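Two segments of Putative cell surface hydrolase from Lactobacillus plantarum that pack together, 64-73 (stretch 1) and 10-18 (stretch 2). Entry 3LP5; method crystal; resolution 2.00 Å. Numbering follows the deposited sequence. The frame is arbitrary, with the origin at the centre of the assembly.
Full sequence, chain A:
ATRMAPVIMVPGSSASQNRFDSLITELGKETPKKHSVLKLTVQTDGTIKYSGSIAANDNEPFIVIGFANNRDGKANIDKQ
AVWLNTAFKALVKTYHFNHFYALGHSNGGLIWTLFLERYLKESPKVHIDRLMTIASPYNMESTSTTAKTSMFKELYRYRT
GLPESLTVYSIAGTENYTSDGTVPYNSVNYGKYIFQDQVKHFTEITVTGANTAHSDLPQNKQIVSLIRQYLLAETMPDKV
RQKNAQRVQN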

# COMPACT_ATOMS: atom_id res chain seq x y z
N VAL A 64 -3.94 -2.89 -10.16
CA VAL A 64 -4.78 -2.49 -9.03
C VAL A 64 -5.55 -3.72 -8.63
O VAL A 64 -6.13 -4.38 -9.49
CB VAL A 64 -5.79 -1.38 -9.43
CG1 VAL A 64 -6.77 -0.99 -8.24
CG2 VAL A 64 -5.02 -0.15 -9.89
N ILE A 65 -5.55 -4.03 -7.35
CA ILE A 65 -6.39 -5.11 -6.83
C ILE A 65 -7.31 -4.53 -5.77
O ILE A 65 -6.81 -4.08 -4.73
CB ILE A 65 -5.55 -6.27 -6.20
CG1 ILE A 65 -4.59 -6.85 -7.23
CG2 ILE A 65 -6.52 -7.37 -5.63
CD1 ILE A 65 -3.67 -7.89 -6.68
N GLY A 66 -8.62 -4.50 -6.04
CA GLY A 66 -9.58 -4.11 -5.01
C GLY A 66 -10.68 -5.12 -4.85
O GLY A 66 -10.65 -6.23 -5.43
N PHE A 67 -11.65 -4.76 -4.03
CA PHE A 67 -12.64 -5.75 -3.56
C PHE A 67 -14.04 -5.20 -3.67
O PHE A 67 -14.25 -4.04 -3.28
CB PHE A 67 -12.32 -6.11 -2.10
CG PHE A 67 -10.85 -6.36 -1.86
CD1 PHE A 67 -10.26 -7.54 -2.30
CD2 PHE A 67 -10.05 -5.36 -1.26
CE1 PHE A 67 -8.88 -7.76 -2.11
CE2 PHE A 67 -8.71 -5.56 -1.08
CZ PHE A 67 -8.10 -6.77 -1.53
N ALA A 68 -15.01 -6.04 -4.09
CA ALA A 68 -16.42 -5.67 -4.08
C ALA A 68 -16.74 -5.30 -2.64
O ALA A 68 -17.39 -4.26 -2.40
CB ALA A 68 -17.35 -6.83 -4.53
N ASN A 69 -16.27 -6.10 -1.68
CA ASN A 69 -16.47 -5.71 -0.26
C ASN A 69 -15.21 -5.00 0.20
O ASN A 69 -14.22 -5.67 0.62
CB ASN A 69 -16.77 -6.90 0.69
CG ASN A 69 -16.69 -6.50 2.19
OD1 ASN A 69 -16.43 -5.33 2.54
ND2 ASN A 69 -16.89 -7.49 3.09
N ASN A 70 -15.23 -3.67 0.08
CA ASN A 70 -14.06 -2.85 0.48
C ASN A 70 -14.28 -2.09 1.78
O ASN A 70 -13.61 -1.08 2.03
CB ASN A 70 -13.63 -1.87 -0.64
CG ASN A 70 -14.75 -0.87 -0.99
OD1 ASN A 70 -15.86 -1.01 -0.54
ND2 ASN A 70 -14.45 0.10 -1.80
N ARG A 71 -15.16 -2.58 2.63
CA ARG A 71 -15.54 -1.88 3.87
C ARG A 71 -14.57 -1.99 5.03
O ARG A 71 -13.67 -2.84 5.04
CB ARG A 71 -16.91 -2.41 4.36
CG ARG A 71 -18.00 -1.96 3.48
CD ARG A 71 -19.28 -2.36 4.09
NE ARG A 71 -19.68 -3.57 3.42
CZ ARG A 71 -19.62 -4.78 3.91
NH1 ARG A 71 -19.19 -4.98 5.17
NH2 ARG A 71 -20.03 -5.80 3.13
N ASP A 72 -14.78 -1.15 6.05
CA ASP A 72 -13.77 -0.96 7.08
C ASP A 72 -13.90 -2.08 8.06
O ASP A 72 -14.87 -2.80 8.02
CB ASP A 72 -13.99 0.36 7.82
CG ASP A 72 -13.35 1.56 7.11
OD1 ASP A 72 -13.71 2.72 7.48
OD2 ASP A 72 -12.52 1.38 6.16
N GLY A 73 -12.90 -2.21 8.94
CA GLY A 73 -13.03 -3.00 10.17
C GLY A 73 -12.32 -4.34 10.02
O GLY A 73 -12.20 -4.85 8.88
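Stretch 2 (10-18) VPGSSASQN

What is most unusual here is how little direct hydrogen bonding joins the two stretches: the one bond across them is weak, from Ser 13 OG to Asp 72 OD2 at 3.3 Å, and much of the polar work falls to two waters around Asn 70. From Val 10 to Ser 13, stretch 2 runs in the same general direction as stretch 1 from Ile 65 to Asn 70, with Val 10 beside Ile 65 (CA to CA 5.2 Å) and Ser 13 beside Asn 70 (CA to CA 5.1 Å).

Val 10 is extended, at phi/psi -131/120, and lies along the strand of residues 64-67. Its CA approaches Ile 65 O at 3.5 Å in a CA-H...O contact, and the next residue, a proline with no amide hydrogen to give, sets Pro 11 CD 3.2 Å from the same Ile 65 O. The side chain of Val 10, with chi1 in t, meets two neighbours: CG2 lies 4.4 Å from Ile 65 CB, and CG1 lies 3.8 Å from Phe 67 CE2, approaching that ring obliquely.

Past Pro 11 the chain stays extended through Gly 12 and Ser 13, then turns at Ser 14 toward the helix that contains Gln 17 and Asn 18. Stretch 1 leaves its strand after Phe 67, skips contact at Ala 68 and Asn 69, and returns at Asn 70, whose O lies 3.2 Å from Ser 13 CA in a second CA-H...O contact.

Asn 70 points its CA-to-CB bond toward stretch 2, with chi1 in p. One water accepts from Asn 70 ND2 at 2.6 Å and also contacts Gly 12 O at 2.7 Å and Gln 17 OE1 at 2.4 Å. The other accepts from Ser 14 N at 2.7 Å and donates to Asn 70 OD1 at 3.2 Å. The rule to read is an apolar start, then one amide side chain reaching a turn through water.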

# COMPACT_ATOMS: atom_id res chain seq x y z
N VAL A 10 -3.33 -1.51 -3.78
CA VAL A 10 -4.54 -1.95 -3.09
C VAL A 10 -5.10 -0.77 -2.35
O VAL A 10 -4.42 -0.17 -1.49
CB VAL A 10 -4.26 -3.07 -2.02
CG1 VAL A 10 -5.57 -3.46 -1.29
CG2 VAL A 10 -3.66 -4.32 -2.70
N PRO A 11 -6.32 -0.40 -2.70
CA PRO A 11 -6.88 0.79 -2.13
C PRO A 11 -7.67 0.45 -0.84
O PRO A 11 -7.62 -0.67 -0.38
CB PRO A 11 -7.79 1.29 -3.26
CG PRO A 11 -8.40 -0.02 -3.82
CD PRO A 11 -7.18 -1.01 -3.73
N GLY A 12 -8.30 1.44 -0.23
CA GLY A 12 -9.04 1.28 1.01
C GLY A 12 -10.55 1.34 0.78
O GLY A 12 -11.05 0.90 -0.24
N SER A 13 -11.27 1.91 1.73
CA SER A 13 -12.72 1.99 1.62
C SER A 13 -13.21 3.08 0.66
O SER A 13 -12.41 3.89 0.16
CB SER A 13 -13.30 2.20 3.01
OG SER A 13 -12.83 3.42 3.53
N SER A 14 -14.51 3.12 0.39
CA SER A 14 -14.98 4.03 -0.63
C SER A 14 -14.79 5.54 -0.36
O SER A 14 -14.64 6.31 -1.31
CB SER A 14 -16.38 3.69 -1.16
OG SER A 14 -17.36 4.00 -0.21
N ALA A 15 -14.80 5.95 0.92
CA ALA A 15 -14.48 7.34 1.30
C ALA A 15 -13.13 7.80 0.72
O ALA A 15 -12.98 8.96 0.35
CB ALA A 15 -14.48 7.51 2.84
N SER A 16 -12.18 6.90 0.59
CA SER A 16 -10.86 7.29 0.13
C SER A 16 -10.61 6.93 -1.36
O SER A 16 -9.49 7.19 -1.90
CB SER A 16 -9.79 6.68 1.09
OG SER A 16 -9.80 5.26 1.07
N GLN A 17 -11.67 6.44 -2.04
CA GLN A 17 -11.57 6.06 -3.49
C GLN A 17 -11.17 7.21 -4.46
O GLN A 17 -10.37 6.99 -5.38
CB GLN A 17 -12.84 5.34 -4.01
CG GLN A 17 -12.65 4.49 -5.29
CD GLN A 17 -11.63 3.36 -5.07
OE1 GLN A 17 -11.76 2.56 -4.12
NE2 GLN A 17 -10.58 3.32 -5.92
N ASN A 18 -11.75 8.40 -4.30
CA ASN A 18 -11.40 9.53 -5.15
C ASN A 18 -9.89 9.84 -5.10
O ASN A 18 -9.25 10.02 -6.17
CB ASN A 18 -12.25 10.80 -4.83
CG ASN A 18 -13.61 10.86 -5.61
OD1 ASN A 18 -14.55 11.63 -5.24
ND2 ASN A 18 -13.70 10.08 -6.68
O HOH W 1 -12.03 0.56 -2.76
O HOH W 2 -16.27 1.36 1.55